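Local coordinates for glucan-binding protein C, GbpC (Streptococcus mutans UA159, PDB 5UQZ) that probably binds glucan at the cell surface and appears to mediate both sucrose-independent and sucrose-dependent adherence of this streptococcus, here as its calcium-binding beta-supersandwich region, at residues S160-E165 and D193-T198. Numbering follows the deposited sequence. Where two conformers were deposited one is given.
Sequences SSTNNE and DKISVT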
loop_
_atom_site.group_PDB
_atom_site.type_symbol
_atom_site.label_atom_id
_atom_site.label_comp_id
_atom_site.label_asym_id
_atom_site.label_seq_id
_atom_site.Cartn_x
_atom_site.Cartn_y
_atom_site.Cartn_z
ATOM N N SER A 160 14.429 -10.838 -8.611
ATOM C CA SER A 160 15.612 -10.596 -7.782
ATOM C C SER A 160 15.170 -10.512 -6.330
ATOM O O SER A 160 13.980 -10.269 -6.042
ATOM C CB SER A 160 16.353 -9.329 -8.192
ATOM O OG SER A 160 15.577 -8.146 -7.916
ATOM N N SER A 161 16.135 -10.684 -5.428
ATOM C CA SER A 161 15.883 -10.547 -3.992
ATOM C C SER A 161 16.962 -9.664 -3.363
ATOM O O SER A 161 18.036 -9.433 -3.950
ATOM C CB SER A 161 15.926 -11.929 -3.329
ATOM O OG SER A 161 15.669 -11.785 -1.963
ATOM N N THR A 162 16.683 -9.206 -2.135
ATOM C CA THR A 162 17.664 -8.541 -1.301
ATOM C C THR A 162 18.534 -9.520 -0.503
ATOM O O THR A 162 19.498 -9.067 0.134
ATOM C CB THR A 162 16.980 -7.538 -0.369
ATOM O OG1 THR A 162 15.951 -8.243 0.329
ATOM C CG2 THR A 162 16.326 -6.420 -1.153
ATOM N N ASN A 163 18.190 -10.817 -0.494
ATOM C CA ASN A 163 19.051 -11.764 0.188
ATOM C C ASN A 163 20.040 -12.380 -0.801
ATOM O O ASN A 163 20.090 -12.009 -1.980
ATOM C CB ASN A 163 18.230 -12.770 1.013
ATOM C CG ASN A 163 17.488 -13.830 0.182
ATOM O OD1 ASN A 163 17.817 -14.083 -0.997
ATOM N ND2 ASN A 163 16.502 -14.452 0.792
ATOM N N ASN A 164 20.882 -13.286 -0.303
ATOM C CA ASN A 164 21.895 -13.927 -1.138
ATOM C C ASN A 164 21.514 -15.360 -1.495
ATOM O O ASN A 164 22.371 -16.171 -1.826
ATOM C CB ASN A 164 23.281 -13.843 -0.501
ATOM C CG ASN A 164 23.859 -12.441 -0.606
ATOM O OD1 ASN A 164 23.645 -11.777 -1.606
ATOM N ND2 ASN A 164 24.627 -12.023 0.387
ATOM N N GLU A 165 20.226 -15.672 -1.454
ATOM C CA GLU A 165 19.726 -17.016 -1.702
ATOM C C GLU A 165 18.753 -17.060 -2.873
ATOM O O GLU A 165 18.175 -18.127 -3.141
ATOM C CB GLU A 165 19.040 -17.567 -0.439
ATOM C CG GLU A 165 19.891 -17.516 0.833
ATOM C CD GLU A 165 19.076 -17.799 2.093
ATOM O OE1 GLU A 165 18.205 -18.695 2.065
ATOM O OE2 GLU A 165 19.302 -17.113 3.105
ATOM N N ASP A 193 20.413 -3.685 -3.853
ATOM C CA ASP A 193 19.620 -4.856 -4.225
ATOM C C ASP A 193 18.143 -4.535 -4.034
ATOM O O ASP A 193 17.779 -3.595 -3.334
ATOM C CB ASP A 193 20.016 -6.041 -3.339
ATOM C CG ASP A 193 21.478 -6.443 -3.553
ATOM O OD1 ASP A 193 21.978 -6.403 -4.709
ATOM O OD2 ASP A 193 22.165 -6.789 -2.574
ATOM N N LYS A 194 17.292 -5.354 -4.653
ATOM C CA LYS A 194 15.854 -5.112 -4.539
ATOM C C LYS A 194 15.126 -6.444 -4.619
ATOM O O LYS A 194 15.613 -7.412 -5.229
ATOM C CB LYS A 194 15.357 -4.171 -5.607
ATOM C CG LYS A 194 15.577 -4.575 -6.961
ATOM C CD LYS A 194 15.413 -3.332 -7.902
ATOM C CE LYS A 194 15.596 -3.773 -9.340
ATOM N NZ LYS A 194 15.273 -2.695 -10.306
ATOM N N ILE A 195 13.917 -6.470 -4.051
ATOM C CA ILE A 195 12.945 -7.495 -4.377
ATOM C C ILE A 195 12.174 -6.957 -5.587
ATOM O O ILE A 195 11.664 -5.819 -5.558
ATOM C CB ILE A 195 11.997 -7.749 -3.191
ATOM C CG1 ILE A 195 12.753 -8.419 -2.038
ATOM C CG2 ILE A 195 10.801 -8.624 -3.608
ATOM C CD1 ILE A 195 11.951 -8.536 -0.747
ATOM N N SER A 196 12.076 -7.773 -6.636
ATOM C CA SER A 196 11.391 -7.382 -7.872
ATOM C C SER A 196 10.451 -8.516 -8.246
ATOM O O SER A 196 10.890 -9.668 -8.305
ATOM C CB SER A 196 12.433 -7.224 -8.983
ATOM O OG SER A 196 11.763 -7.065 -10.224
ATOM N N VAL A 197 9.179 -8.188 -8.500
ATOM C CA VAL A 197 8.177 -9.218 -8.839
ATOM C C VAL A 197 7.423 -8.736 -10.081
ATOM O O VAL A 197 6.812 -7.662 -10.060
ATOM C CB VAL A 197 7.184 -9.450 -7.673
ATOM C CG1 VAL A 197 6.093 -10.461 -8.083
ATOM C CG2 VAL A 197 7.899 -9.967 -6.439
ATOM N N THR A 198 7.420 -9.559 -11.127
ATOM C CA THR A 198 6.579 -9.308 -12.280
ATOM C C THR A 198 5.271 -10.077 -12.107
ATOM O O THR A 198 5.265 -11.252 -11.722
ATOM C CB THR A 198 7.291 -9.757 -13.570
ATOM O OG1 THR A 198 8.475 -8.985 -13.745
ATOM C CG2 THR A 198 6.403 -9.594 -14.801
HETATM O O HOH W 1 18.564 -7.513 -6.150
HETATM O O HOH W 2 21.117 -6.850 -0.063
#
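S160 carries the direct hydrogen bonds to 193-198, one through its carbonyl and one through its hydroxyl. S196 N donates to S160 O over 3.2 Å, with 158° at the hydrogen, and approaches from above the carbonyl plane; I195 CA adds a C-H...O contact to that oxygen at 3.4 Å. With chi1 at 67°, S160 OG sits between its own N and C and donates to K194 O at 2.8 Å, again from above the carbonyl plane.

Water carries the pairing onward. One molecule accepts from K194 N and bridges to S161 O at 3.0 Å; a second bridges T162 O and D193 OD2, a carboxylate oxygen that N188 also binds.

Van der Waals contact centres on T162, whose methyl CG2 lies 3.7 Å from K194 CA, over the strand backbone, while its hydroxyl, bonded to Q185 O, passes I195 CG1 at 4.0 Å. S160 OG also touches S196 CB at 3.4 Å.

Within the departing loop, N163 N points almost straight (178°) at S161 OG, an ST turn whose hydroxyl also bonds S167 O, and an Asx turn at N163 follows. Here antiparallel strands 151-160 and 194-204 of the beta-supersandwich part company, one water standing in for a direct backbone bond and another linking loop backbone to the D193 carboxylate.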